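Local coordinates for protein NAGD (Escherichia coli, PDB 2C4N), which probably hydrolyses phosphate from ribonucleotides, deoxyribonucleotides and a broad range of other phosphate compounds, using magnesium or another divalent metal ion, at residues Cys8-Val13 with Ala53-Thr58; Asp77-Gln82 with Phe113-Glu118; Ile218-Gly223 with Ala245-Ile250; Pro37-Thr42 with Arg183-Lys188; Gly30-Gly35 with Val61-Ser66. All coordinates share one frame; numbering follows the deposited sequence.

Overall arrangement
Contacts 1, 3, 4 and 5 gather round the six-stranded parallel sheet of the HAD core, while contact 2 lies in the separate four-stranded domain, its centre about 24 Å from that of contact 1 and about 32 Å from that of contact 3. Contacts 1, 4 and 5 interlace along the chain, with centres about 12 to 15 Å apart. Neighbouring strands 5-9 and 38-42 join contact 1 to contact 4, and both touch the phosphate. Contact 2 is nested inside the long loop closed by contact 4, as expected of a cap inserted into the core. Contact 3 comes last, bringing the C-terminus to K34 of contact 5 and S222 to G12 of contact 1.

Contact 1. Residues Cys8-Val13 with Ala53-Thr58; sequences CDIDGV and ANRFAT. With MG (magnesium ion), chain B; PO4 (phosphate ion), chain D.
The NH2 nitrogen of R55 donates both to D11 OD1, at 2.8 Å, and to the backbone oxygen of D17. The salt bridge to D11 is nearly straight (161°) and in the guanidinium plane, with OD1 met almost along its C-O bond. An extended arginine chain spans the gap from the helix, and water 1 joins R55 NH1 to D11 OD2. A leucine in place of D11 would probably leave the arginine charge without its mate and water 1 tethered at one end. R55 probably orients D11, the likely active-site residue, for proton transfer. D11 O and D9 OD2 each bind magnesium at 2.2 Å, D201 also being a ligand, while D11 N bonds phosphate O1. Beside the salt bridge, I10 CG2 meets the edge of the F56 ring at CE1, 3.9 Å away. Helix 49-58 thus leans on the DxD loop ending strand 5-9, with F68 of strand 68-70 and L40 of strand 38-42 packed against F56.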
# COMPACT_ATOMS: atom_id res chain seq x y z
N CYS A 8 -5.87 -18.18 25.99
CA CYS A 8 -4.48 -18.52 25.73
C CYS A 8 -4.27 -18.94 24.29
O CYS A 8 -4.92 -19.87 23.80
CB CYS A 8 -4.02 -19.63 26.67
SG CYS A 8 -2.26 -20.03 26.55
N ASP A 9 -3.36 -18.25 23.62
CA ASP A 9 -3.05 -18.57 22.24
C ASP A 9 -2.39 -19.95 22.19
O ASP A 9 -1.74 -20.38 23.15
CB ASP A 9 -2.12 -17.52 21.66
CG ASP A 9 -1.69 -17.85 20.27
OD1 ASP A 9 -2.57 -18.01 19.39
OD2 ASP A 9 -0.47 -17.98 20.06
N ILE A 10 -2.53 -20.64 21.07
CA ILE A 10 -1.98 -21.98 20.93
C ILE A 10 -0.56 -22.08 20.38
O ILE A 10 0.37 -22.43 21.11
CB ILE A 10 -2.92 -22.87 20.08
CG1 ILE A 10 -4.22 -23.11 20.85
CG2 ILE A 10 -2.24 -24.20 19.72
CD1 ILE A 10 -5.31 -23.82 20.06
N ASP A 11 -0.39 -21.77 19.10
CA ASP A 11 0.92 -21.88 18.47
C ASP A 11 1.98 -20.92 18.99
O ASP A 11 1.77 -19.71 19.04
CB ASP A 11 0.75 -21.76 16.96
CG ASP A 11 -0.08 -22.89 16.39
OD1 ASP A 11 0.34 -24.06 16.52
OD2 ASP A 11 -1.17 -22.62 15.82
N GLY A 12 3.13 -21.47 19.37
CA GLY A 12 4.21 -20.64 19.89
C GLY A 12 4.05 -20.35 21.37
O GLY A 12 4.88 -19.67 21.97
N VAL A 13 2.98 -20.87 21.96
CA VAL A 13 2.68 -20.67 23.37
C VAL A 13 2.49 -22.02 24.09
O VAL A 13 3.17 -22.31 25.08
CB VAL A 13 1.39 -19.84 23.55
CG1 VAL A 13 1.07 -19.68 25.04
CG2 VAL A 13 1.55 -18.47 22.88
N ALA A 53 -8.09 -31.21 20.22
CA ALA A 53 -7.96 -31.97 21.46
C ALA A 53 -7.10 -33.21 21.21
O ALA A 53 -6.28 -33.59 22.05
CB ALA A 53 -9.34 -32.38 21.98
N ASN A 54 -7.30 -33.85 20.09
CA ASN A 54 -6.49 -34.97 19.73
C ASN A 54 -5.01 -34.63 19.52
O ASN A 54 -4.15 -35.33 19.95
CB ASN A 54 -7.04 -35.70 18.54
CG ASN A 54 -8.35 -36.36 18.82
OD1 ASN A 54 -8.74 -36.45 19.94
ND2 ASN A 54 -9.02 -36.80 17.80
N ARG A 55 -4.78 -33.51 18.86
CA ARG A 55 -3.43 -33.02 18.63
C ARG A 55 -2.74 -32.77 19.97
O ARG A 55 -1.58 -33.14 20.17
CB ARG A 55 -3.48 -31.73 17.81
CG ARG A 55 -2.15 -31.01 17.66
CD ARG A 55 -2.36 -29.68 16.94
NE ARG A 55 -1.18 -28.81 17.01
CZ ARG A 55 -1.22 -27.51 16.74
NH1 ARG A 55 -2.36 -26.94 16.40
NH2 ARG A 55 -0.12 -26.78 16.83
N PHE A 56 -3.46 -32.14 20.90
CA PHE A 56 -2.93 -31.84 22.22
C PHE A 56 -2.67 -33.13 23.01
O PHE A 56 -1.62 -33.28 23.65
CB PHE A 56 -3.90 -30.97 23.01
CG PHE A 56 -3.66 -29.48 22.86
CD1 PHE A 56 -3.64 -28.88 21.60
CD2 PHE A 56 -3.45 -28.69 23.98
CE1 PHE A 56 -3.41 -27.51 21.47
CE2 PHE A 56 -3.22 -27.31 23.86
CZ PHE A 56 -3.21 -26.72 22.59
N ALA A 57 -3.62 -34.05 22.96
CA ALA A 57 -3.50 -35.32 23.67
C ALA A 57 -2.32 -36.13 23.13
O ALA A 57 -1.60 -36.77 23.88
CB ALA A 57 -4.79 -36.11 23.56
N THR A 58 -2.14 -36.10 21.81
CA THR A 58 -1.04 -36.83 21.18
C THR A 58 0.28 -36.27 21.71
O THR A 58 1.27 -36.99 21.85
CB THR A 58 -1.07 -36.67 19.65
OG1 THR A 58 -2.28 -37.24 19.13
CG2 THR A 58 0.13 -37.36 19.01
MG MG B . 0.85 -17.85 18.27
P PO4 D . -2.01 -19.24 16.42
O1 PO4 D . -2.57 -20.23 17.37
O2 PO4 D . -2.96 -18.11 16.27
O3 PO4 D . -0.72 -18.74 16.92
O4 PO4 D . -1.80 -19.89 15.10
O HOH W 1 -3.34 -24.28 16.14
O HOH W 2 0.15 -15.67 17.90
O HOH W 3 2.53 -17.76 16.64

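Contact 2. Residues Asp77-Gln82 with Phe113-Glu118; sequences DFLRRQ and FVIVGE
This is a buried, wholly apolar contact between the end of helix 71-80 and strand 105-116 in the smaller, cap-like domain of the HAD phosphatase, with L79 making most of the contact. Its two methyls divide the work. CD2 lies over one face of the F113 ring, 3.9 Å from the centroid and 27° off the ring normal, a CH-pi contact displaced toward the rim. CD1 meets I115 CD1 tip to tip at 3.2 Å, tighter than usual for two methyls. Leucine suits the place because its fork serves an aromatic face and an aliphatic end at once; an alanine here would drop both branches and would probably open a gap between ring and isoleucine, leaving F113 freer to turn.

Q82 adds its CB, 3.8 Å from F113 CZ. Its chain then bends at chi2 (-52°), which carries the amide back to the helix: NE2 gives a hydrogen bond of 3.0 Å to F78 O and sits over the face of the F78 ring, while OE1 accepts from R139. F113 and I115 present one face of the sheet to helix 71-80, whereas V114 and V116 meet helices 124-135 and 156-167 on the other; strands 86-90 and 139-142 flank strand 105-116 within the sheet.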
# COMPACT_ATOMS: atom_id res chain seq x y z
N ASP A 77 -19.84 -17.84 14.37
CA ASP A 77 -20.52 -17.09 15.41
C ASP A 77 -20.84 -15.68 14.93
O ASP A 77 -21.88 -15.12 15.27
CB ASP A 77 -19.67 -17.00 16.68
CG ASP A 77 -19.71 -18.28 17.50
OD1 ASP A 77 -20.69 -19.05 17.36
OD2 ASP A 77 -18.78 -18.52 18.30
N PHE A 78 -19.94 -15.12 14.14
CA PHE A 78 -20.13 -13.78 13.58
C PHE A 78 -21.31 -13.77 12.62
O PHE A 78 -22.18 -12.90 12.68
CB PHE A 78 -18.84 -13.35 12.86
CG PHE A 78 -18.98 -12.09 12.06
CD1 PHE A 78 -19.55 -12.11 10.79
CD2 PHE A 78 -18.53 -10.87 12.57
CE1 PHE A 78 -19.67 -10.94 10.04
CE2 PHE A 78 -18.65 -9.70 11.83
CZ PHE A 78 -19.22 -9.73 10.56
N LEU A 79 -21.36 -14.77 11.74
CA LEU A 79 -22.41 -14.88 10.73
C LEU A 79 -23.77 -15.30 11.28
O LEU A 79 -24.81 -14.99 10.69
CB LEU A 79 -21.95 -15.84 9.64
CG LEU A 79 -20.72 -15.33 8.87
CD1 LEU A 79 -20.19 -16.40 7.94
CD2 LEU A 79 -21.11 -14.09 8.09
N ARG A 80 -23.77 -16.02 12.39
CA ARG A 80 -25.01 -16.47 13.01
C ARG A 80 -25.90 -15.27 13.28
O ARG A 80 -27.10 -15.31 13.05
CB ARG A 80 -24.73 -17.17 14.34
CG ARG A 80 -24.67 -18.68 14.28
CD ARG A 80 -24.70 -19.27 15.68
NE ARG A 80 -24.57 -20.72 15.65
CZ ARG A 80 -23.43 -21.38 15.54
NH1 ARG A 80 -22.28 -20.72 15.46
NH2 ARG A 80 -23.43 -22.70 15.50
N ARG A 81 -25.29 -14.20 13.78
CA ARG A 81 -26.01 -12.98 14.13
C ARG A 81 -26.30 -12.09 12.93
O ARG A 81 -26.75 -10.96 13.10
CB ARG A 81 -25.21 -12.17 15.16
CG ARG A 81 -24.07 -12.92 15.86
CD ARG A 81 -24.27 -12.96 17.37
NE ARG A 81 -23.02 -13.11 18.12
CZ ARG A 81 -22.15 -12.13 18.34
NH1 ARG A 81 -22.40 -10.91 17.88
NH2 ARG A 81 -21.05 -12.35 19.04
N GLN A 82 -26.03 -12.58 11.73
CA GLN A 82 -26.27 -11.76 10.55
C GLN A 82 -27.51 -12.18 9.77
O GLN A 82 -27.95 -13.32 9.83
CB GLN A 82 -25.06 -11.81 9.60
CG GLN A 82 -23.72 -11.44 10.23
CD GLN A 82 -23.74 -10.13 10.98
OE1 GLN A 82 -24.30 -9.14 10.51
NE2 GLN A 82 -23.11 -10.10 12.15
N PHE A 113 -22.97 -13.61 1.15
CA PHE A 113 -21.59 -13.49 1.60
C PHE A 113 -20.61 -14.30 0.76
O PHE A 113 -20.98 -15.30 0.15
CB PHE A 113 -21.41 -14.02 3.02
CG PHE A 113 -22.30 -13.41 4.04
CD1 PHE A 113 -23.62 -13.83 4.17
CD2 PHE A 113 -21.82 -12.42 4.89
CE1 PHE A 113 -24.45 -13.28 5.14
CE2 PHE A 113 -22.64 -11.86 5.86
CZ PHE A 113 -23.96 -12.30 5.99
N VAL A 114 -19.36 -13.86 0.78
CA VAL A 114 -18.26 -14.57 0.14
C VAL A 114 -17.39 -14.78 1.38
O VAL A 114 -16.96 -13.81 2.01
CB VAL A 114 -17.49 -13.73 -0.89
CG1 VAL A 114 -16.14 -14.38 -1.21
CG2 VAL A 114 -18.31 -13.61 -2.17
N ILE A 115 -17.16 -16.04 1.74
CA ILE A 115 -16.37 -16.34 2.92
C ILE A 115 -15.11 -17.09 2.53
O ILE A 115 -15.18 -18.13 1.87
CB ILE A 115 -17.17 -17.21 3.91
CG1 ILE A 115 -18.51 -16.53 4.20
CG2 ILE A 115 -16.37 -17.42 5.18
CD1 ILE A 115 -19.48 -17.40 4.97
N VAL A 116 -13.97 -16.57 2.94
CA VAL A 116 -12.70 -17.20 2.61
C VAL A 116 -11.99 -17.70 3.86
O VAL A 116 -11.79 -16.96 4.82
CB VAL A 116 -11.75 -16.22 1.87
CG1 VAL A 116 -10.46 -16.95 1.46
CG2 VAL A 116 -12.45 -15.64 0.64
N GLY A 117 -11.63 -18.98 3.83
CA GLY A 117 -10.90 -19.58 4.94
C GLY A 117 -9.62 -20.12 4.33
O GLY A 117 -8.81 -19.36 3.81
N GLU A 118 -9.45 -21.43 4.39
CA GLU A 118 -8.28 -22.08 3.81
C GLU A 118 -8.70 -23.36 3.10
O GLU A 118 -9.56 -24.11 3.57
CB GLU A 118 -7.24 -22.41 4.89
CG GLU A 118 -6.29 -23.54 4.52
CD GLU A 118 -5.29 -23.19 3.43
OE1 GLU A 118 -5.63 -22.45 2.48
OE2 GLU A 118 -4.14 -23.68 3.51

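Contact 3. Residues Ile218-Gly223 with Ala245-Ile250; sequences ILVLSG and AEIDVI
From CB, the side chain of I218 forks toward the C-terminal tail. The short branch, CG2, meets the end of I247, with CD1 of that residue 3.9 Å from I218 CG2. The long branch leaves through CG1, which stands opposite the carbonyl carbon (chi1 -63°), and continues fully extended to CD1, since chi2 is 180°. At this tip I218 CD1 finds two methyls of the tail, V249 CG2 at 3.8 Å and I247 CG2 at 4.0 Å. The two isoleucines therefore reach toward each other end to end, each answering a branch of the other, while V249 runs past I218 in the opposite direction.

Strand 216-220 is the last but one of the six parallel strands in the HAD core, hydrogen-bonded on one side to strand 196-200 and on the other to the edge strand 239-241. The segment 245-250 comes after that edge strand and turns back over the sheet, so aliphatic residues suit both sides of the contact. V220, two residues along from I218, offers CG1 to I247 CD1 at 4.1 Å, the two side chains crossing at about a right angle; its side chain also packs on V13 of the metal-binding loop. Beyond the tail lies helix 24-33, whose F27 touches both I247 and I250, and the terminal carboxylate accepts a hydrogen bond from K34 through I250 O.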
# COMPACT_ATOMS: atom_id res chain seq x y z
N ILE A 218 -0.26 -10.94 28.47
CA ILE A 218 0.98 -11.59 28.86
C ILE A 218 1.66 -12.09 27.60
O ILE A 218 1.09 -12.89 26.86
CB ILE A 218 0.75 -12.81 29.78
CG1 ILE A 218 0.11 -12.37 31.10
CG2 ILE A 218 2.09 -13.50 30.07
CD1 ILE A 218 -0.15 -13.51 32.07
N LEU A 219 2.87 -11.61 27.36
CA LEU A 219 3.62 -12.04 26.19
C LEU A 219 4.62 -13.11 26.60
O LEU A 219 5.36 -12.92 27.56
CB LEU A 219 4.40 -10.87 25.59
CG LEU A 219 5.39 -11.21 24.46
CD1 LEU A 219 4.64 -11.51 23.16
CD2 LEU A 219 6.35 -10.05 24.25
N VAL A 220 4.63 -14.24 25.90
CA VAL A 220 5.62 -15.27 26.19
C VAL A 220 6.62 -15.14 25.05
O VAL A 220 6.25 -14.73 23.95
CB VAL A 220 5.03 -16.70 26.24
CG1 VAL A 220 4.22 -16.88 27.50
CG2 VAL A 220 4.18 -16.98 25.00
N LEU A 221 7.88 -15.47 25.32
CA LEU A 221 8.94 -15.34 24.32
C LEU A 221 9.27 -16.66 23.63
O LEU A 221 10.30 -16.78 22.96
CB LEU A 221 10.19 -14.78 25.01
CG LEU A 221 9.98 -13.46 25.77
CD1 LEU A 221 11.22 -13.14 26.60
CD2 LEU A 221 9.67 -12.35 24.78
N SER A 222 8.39 -17.63 23.78
CA SER A 222 8.59 -18.95 23.20
C SER A 222 8.16 -19.06 21.73
O SER A 222 8.27 -20.14 21.14
CB SER A 222 7.83 -19.99 24.03
OG SER A 222 6.47 -19.60 24.20
N GLY A 223 7.69 -17.96 21.16
CA GLY A 223 7.25 -17.98 19.77
C GLY A 223 7.80 -16.90 18.85
O GLY A 223 9.00 -16.64 18.82
N ALA A 245 5.54 -21.62 31.46
CA ALA A 245 6.06 -22.29 32.65
C ALA A 245 6.26 -21.38 33.86
O ALA A 245 6.10 -21.81 35.00
CB ALA A 245 7.36 -23.00 32.31
N GLU A 246 6.62 -20.12 33.62
CA GLU A 246 6.84 -19.18 34.72
C GLU A 246 5.66 -18.27 35.03
O GLU A 246 5.73 -17.47 35.96
CB GLU A 246 8.08 -18.33 34.45
CG GLU A 246 9.38 -19.10 34.37
CD GLU A 246 10.59 -18.19 34.36
OE1 GLU A 246 10.44 -17.02 33.97
OE2 GLU A 246 11.69 -18.66 34.73
N ILE A 247 4.58 -18.37 34.25
CA ILE A 247 3.42 -17.52 34.51
C ILE A 247 2.79 -17.92 35.84
O ILE A 247 2.39 -19.07 36.01
CB ILE A 247 2.34 -17.66 33.40
CG1 ILE A 247 2.88 -17.15 32.06
CG2 ILE A 247 1.09 -16.87 33.77
CD1 ILE A 247 1.90 -17.31 30.91
N ASP A 248 2.72 -16.99 36.79
CA ASP A 248 2.12 -17.27 38.09
C ASP A 248 1.33 -16.07 38.63
O ASP A 248 1.15 -15.94 39.84
CB ASP A 248 3.19 -17.70 39.10
CG ASP A 248 4.18 -16.59 39.41
OD1 ASP A 248 4.03 -15.47 38.87
OD2 ASP A 248 5.11 -16.85 40.21
N VAL A 249 0.88 -15.21 37.72
CA VAL A 249 0.10 -14.04 38.10
C VAL A 249 -1.38 -14.37 37.91
O VAL A 249 -2.25 -13.52 38.08
CB VAL A 249 0.46 -12.79 37.25
CG1 VAL A 249 1.90 -12.37 37.50
CG2 VAL A 249 0.24 -13.09 35.79
N ILE A 250 -1.65 -15.63 37.55
CA ILE A 250 -3.01 -16.10 37.34
C ILE A 250 -3.44 -16.91 38.55
O ILE A 250 -3.29 -18.15 38.52
CB ILE A 250 -3.12 -16.97 36.07
CG1 ILE A 250 -2.57 -16.22 34.86
CG2 ILE A 250 -4.58 -17.36 35.84
CD1 ILE A 250 -2.78 -16.93 33.53
OXT ILE A 250 -3.91 -16.31 39.53

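Contact 4. Residues Pro37-Thr42 with Arg183-Lys188; sequences PLVLLT and RAALNK. With PO4 (phosphate ion), chain D.
V39 sets CG1 opposite its backbone nitrogen (chi1 168°), with CG2 beside that nitrogen, so that both methyls face helix 180-189. CG1 faces A185 CB at 4.3 Å. CG2 lies 4.1 Å from A185 O and 4.0 Å from K188 CD. The lysine crosses the valine obliquely: its chain runs extended as far as CE and then bends at chi4 (68°), so the aliphatic stem packs on V39 while NZ bonds S66 O. Each residue type fits its task. A bare CB at A185 lets the backbones approach to 6.9 Å between the CA atoms of V39 and A185, the branched valine puts one methyl on A185 CB and the other on the lysine stem, and a long lysine offers methylenes to the valine and a charge to a backbone oxygen. A184 and A185 also touch Y69 and I7, which lays the helix across strands 68-70, 38-42 and 5-9. Toward the C-terminal end of strand 38-42, T42 OG1 accepts a hydrogen bond from Y44 N and lies 3.1 Å from phosphate O1. A threonine so placed on the second core strand, beside the phosphate, is characteristic of HAD motif II, and T42 probably binds substrate here.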
# COMPACT_ATOMS: atom_id res chain seq x y z
N PRO A 37 -12.64 -19.87 33.70
CA PRO A 37 -13.03 -20.19 32.33
C PRO A 37 -11.80 -20.07 31.43
O PRO A 37 -10.99 -19.16 31.60
CB PRO A 37 -14.10 -19.15 32.02
CG PRO A 37 -14.76 -18.97 33.37
CD PRO A 37 -13.57 -18.89 34.30
N LEU A 38 -11.65 -21.01 30.51
CA LEU A 38 -10.49 -21.03 29.62
C LEU A 38 -10.84 -21.22 28.15
O LEU A 38 -11.68 -22.04 27.80
CB LEU A 38 -9.55 -22.16 30.04
CG LEU A 38 -8.31 -22.44 29.18
CD1 LEU A 38 -7.31 -21.31 29.36
CD2 LEU A 38 -7.69 -23.77 29.60
N VAL A 39 -10.18 -20.45 27.30
CA VAL A 39 -10.36 -20.55 25.87
C VAL A 39 -8.99 -20.66 25.23
O VAL A 39 -8.11 -19.84 25.50
CB VAL A 39 -11.08 -19.31 25.29
CG1 VAL A 39 -11.00 -19.32 23.77
CG2 VAL A 39 -12.54 -19.31 25.73
N LEU A 40 -8.79 -21.70 24.43
CA LEU A 40 -7.53 -21.90 23.72
C LEU A 40 -7.81 -21.41 22.31
O LEU A 40 -8.56 -22.02 21.56
CB LEU A 40 -7.12 -23.37 23.75
CG LEU A 40 -6.90 -23.92 25.16
CD1 LEU A 40 -6.28 -25.31 25.07
CD2 LEU A 40 -5.98 -22.98 25.96
N LEU A 41 -7.20 -20.29 21.97
CA LEU A 41 -7.41 -19.62 20.70
C LEU A 41 -6.38 -19.86 19.61
O LEU A 41 -5.18 -19.97 19.88
CB LEU A 41 -7.51 -18.12 20.96
CG LEU A 41 -7.79 -17.17 19.79
CD1 LEU A 41 -9.26 -17.25 19.40
CD2 LEU A 41 -7.42 -15.74 20.19
N THR A 42 -6.86 -19.96 18.38
CA THR A 42 -5.97 -20.10 17.24
C THR A 42 -6.59 -19.38 16.06
O THR A 42 -7.80 -19.44 15.84
CB THR A 42 -5.69 -21.56 16.83
OG1 THR A 42 -4.85 -21.56 15.67
CG2 THR A 42 -6.98 -22.31 16.52
N ARG A 183 -13.68 -10.42 21.65
CA ARG A 183 -15.02 -10.19 22.18
C ARG A 183 -15.81 -11.50 22.09
O ARG A 183 -16.51 -11.87 23.03
CB ARG A 183 -15.74 -9.11 21.37
CG ARG A 183 -15.82 -7.76 22.07
CD ARG A 183 -16.56 -7.91 23.39
NE ARG A 183 -16.00 -7.06 24.44
CZ ARG A 183 -16.30 -7.18 25.73
NH1 ARG A 183 -17.15 -8.11 26.13
NH2 ARG A 183 -15.73 -6.37 26.61
N ALA A 184 -15.67 -12.18 20.96
CA ALA A 184 -16.35 -13.45 20.75
C ALA A 184 -15.89 -14.48 21.77
O ALA A 184 -16.68 -15.27 22.28
CB ALA A 184 -16.08 -13.96 19.33
N ALA A 185 -14.59 -14.48 22.06
CA ALA A 185 -14.03 -15.41 23.03
C ALA A 185 -14.57 -15.11 24.43
O ALA A 185 -14.89 -16.03 25.19
CB ALA A 185 -12.50 -15.32 23.02
N LEU A 186 -14.67 -13.83 24.76
CA LEU A 186 -15.21 -13.42 26.06
C LEU A 186 -16.66 -13.87 26.18
O LEU A 186 -17.08 -14.37 27.22
CB LEU A 186 -15.14 -11.89 26.22
CG LEU A 186 -13.76 -11.23 26.35
CD1 LEU A 186 -13.92 -9.72 26.33
CD2 LEU A 186 -13.08 -11.68 27.62
N ASN A 187 -17.44 -13.68 25.14
CA ASN A 187 -18.82 -14.09 25.16
C ASN A 187 -18.92 -15.59 25.36
O ASN A 187 -19.81 -16.06 25.97
CB ASN A 187 -19.63 -13.64 23.91
CG ASN A 187 -19.62 -12.10 23.65
OD1 ASN A 187 -19.29 -11.32 24.51
ND2 ASN A 187 -19.96 -11.71 22.44
N LYS A 188 -17.98 -16.33 24.80
CA LYS A 188 -17.96 -17.78 24.95
C LYS A 188 -17.78 -18.15 26.42
O LYS A 188 -18.30 -19.17 26.87
CB LYS A 188 -16.82 -18.38 24.10
CG LYS A 188 -16.58 -19.88 24.29
CD LYS A 188 -15.53 -20.39 23.29
CE LYS A 188 -15.00 -21.79 23.62
NZ LYS A 188 -16.01 -22.87 23.48
P PO4 D . -2.01 -19.24 16.42
O1 PO4 D . -2.57 -20.23 17.37
O2 PO4 D . -2.96 -18.11 16.27
O3 PO4 D . -0.72 -18.74 16.92
O4 PO4 D . -1.80 -19.89 15.10

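Contact 5. Residues Gly30-Gly35 with Val61-Ser66; sequences GIMDKG and VDVPDS
M32 and V63 cross at about a right angle, and that crossing governs the contact. The methionine leaves helix 24-33 with CG beside its backbone nitrogen, and its chain stays stretched until chi3 (-84°), where it bends and turns the methyl CE along the loop. CE then rests on V63 CG1 at 3.6 Å, with the backbone oxygen of D62 4.1 Å away. M32 and P64 reach toward each other, the sulfur SD at the bend lying 4.0 Å from the ring carbon CD of P64. A single flexible side chain thus follows three successive loop residues, which a stiffer branched one could hardly do at this half-exposed surface. V63 also touches L28 of the same helix and F56 of helix 49-58; proline suits P64 because its CD is a carbon where other residues carry an N-H, giving the sulfur an apolar neighbour.

A Schellman motif follows M32: G35 has a positive phi of 79°, which favours glycine, and its N bonds M32 O at 2.9 Å as the chain turns toward strand 38-42. The loop 61-66 likewise carries the chain from helix 49-58 to strand 68-70. The contact therefore joins the helix of one beta-alpha-beta crossover to the loop that follows the helix of the next, in the Rossmann-like core of the HAD fold.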
# COMPACT_ATOMS: atom_id res chain seq x y z
N GLY A 30 -3.49 -26.08 35.93
CA GLY A 30 -3.56 -25.16 37.06
C GLY A 30 -4.73 -24.21 36.91
O GLY A 30 -5.44 -23.93 37.88
N ILE A 31 -4.95 -23.72 35.70
CA ILE A 31 -6.05 -22.81 35.43
C ILE A 31 -7.39 -23.50 35.60
O ILE A 31 -8.30 -22.96 36.24
CB ILE A 31 -5.96 -22.24 33.99
CG1 ILE A 31 -4.70 -21.39 33.86
CG2 ILE A 31 -7.21 -21.43 33.66
CD1 ILE A 31 -4.40 -20.95 32.44
N MET A 32 -7.53 -24.69 35.04
CA MET A 32 -8.79 -25.42 35.14
C MET A 32 -9.07 -25.85 36.58
O MET A 32 -10.23 -25.82 37.01
CB MET A 32 -8.77 -26.63 34.19
CG MET A 32 -8.61 -26.21 32.72
SD MET A 32 -8.99 -27.47 31.49
CE MET A 32 -7.48 -28.36 31.42
N ASP A 33 -8.03 -26.22 37.32
CA ASP A 33 -8.18 -26.61 38.71
C ASP A 33 -8.78 -25.46 39.53
O ASP A 33 -9.58 -25.69 40.44
CB ASP A 33 -6.83 -27.00 39.32
CG ASP A 33 -6.41 -28.41 38.98
OD1 ASP A 33 -7.21 -29.13 38.34
OD2 ASP A 33 -5.29 -28.80 39.36
N LYS A 34 -8.39 -24.24 39.20
CA LYS A 34 -8.90 -23.06 39.90
C LYS A 34 -10.31 -22.70 39.47
O LYS A 34 -10.96 -21.85 40.07
CB LYS A 34 -7.97 -21.86 39.67
CG LYS A 34 -6.66 -21.96 40.42
CD LYS A 34 -5.80 -20.73 40.19
CE LYS A 34 -4.58 -20.73 41.10
NZ LYS A 34 -3.70 -19.55 40.86
N GLY A 35 -10.79 -23.37 38.42
CA GLY A 35 -12.13 -23.11 37.94
C GLY A 35 -12.28 -21.86 37.10
O GLY A 35 -13.39 -21.34 36.97
N VAL A 61 -0.87 -33.40 26.30
CA VAL A 61 -1.64 -32.39 27.03
C VAL A 61 -3.13 -32.72 26.90
O VAL A 61 -3.68 -32.74 25.80
CB VAL A 61 -1.40 -30.97 26.46
CG1 VAL A 61 -2.15 -29.95 27.31
CG2 VAL A 61 0.09 -30.66 26.43
N ASP A 62 -3.78 -32.96 28.04
CA ASP A 62 -5.19 -33.31 28.03
C ASP A 62 -6.15 -32.18 28.41
O ASP A 62 -6.11 -31.67 29.53
CB ASP A 62 -5.45 -34.50 28.95
CG ASP A 62 -4.67 -35.73 28.55
OD1 ASP A 62 -4.48 -35.95 27.34
OD2 ASP A 62 -4.27 -36.50 29.45
N VAL A 63 -7.00 -31.79 27.47
CA VAL A 63 -7.99 -30.74 27.69
C VAL A 63 -9.27 -31.11 26.93
O VAL A 63 -9.23 -31.91 25.99
CB VAL A 63 -7.49 -29.36 27.19
CG1 VAL A 63 -6.32 -28.90 28.03
CG2 VAL A 63 -7.09 -29.44 25.73
N PRO A 64 -10.41 -30.54 27.33
CA PRO A 64 -11.71 -30.79 26.70
C PRO A 64 -11.81 -30.15 25.32
O PRO A 64 -11.14 -29.15 25.04
CB PRO A 64 -12.69 -30.16 27.68
CG PRO A 64 -11.94 -30.13 28.99
CD PRO A 64 -10.56 -29.75 28.57
N ASP A 65 -12.64 -30.73 24.45
CA ASP A 65 -12.87 -30.20 23.10
C ASP A 65 -13.42 -28.78 23.19
O ASP A 65 -13.12 -27.91 22.36
CB ASP A 65 -13.94 -31.02 22.38
CG ASP A 65 -13.44 -32.36 21.91
OD1 ASP A 65 -12.40 -32.83 22.43
OD2 ASP A 65 -14.10 -32.95 21.03
N SER A 66 -14.25 -28.58 24.20
CA SER A 66 -14.94 -27.32 24.43
C SER A 66 -14.11 -26.07 24.66
O SER A 66 -14.61 -24.97 24.47
CB SER A 66 -15.90 -27.48 25.61
OG SER A 66 -15.19 -27.71 26.82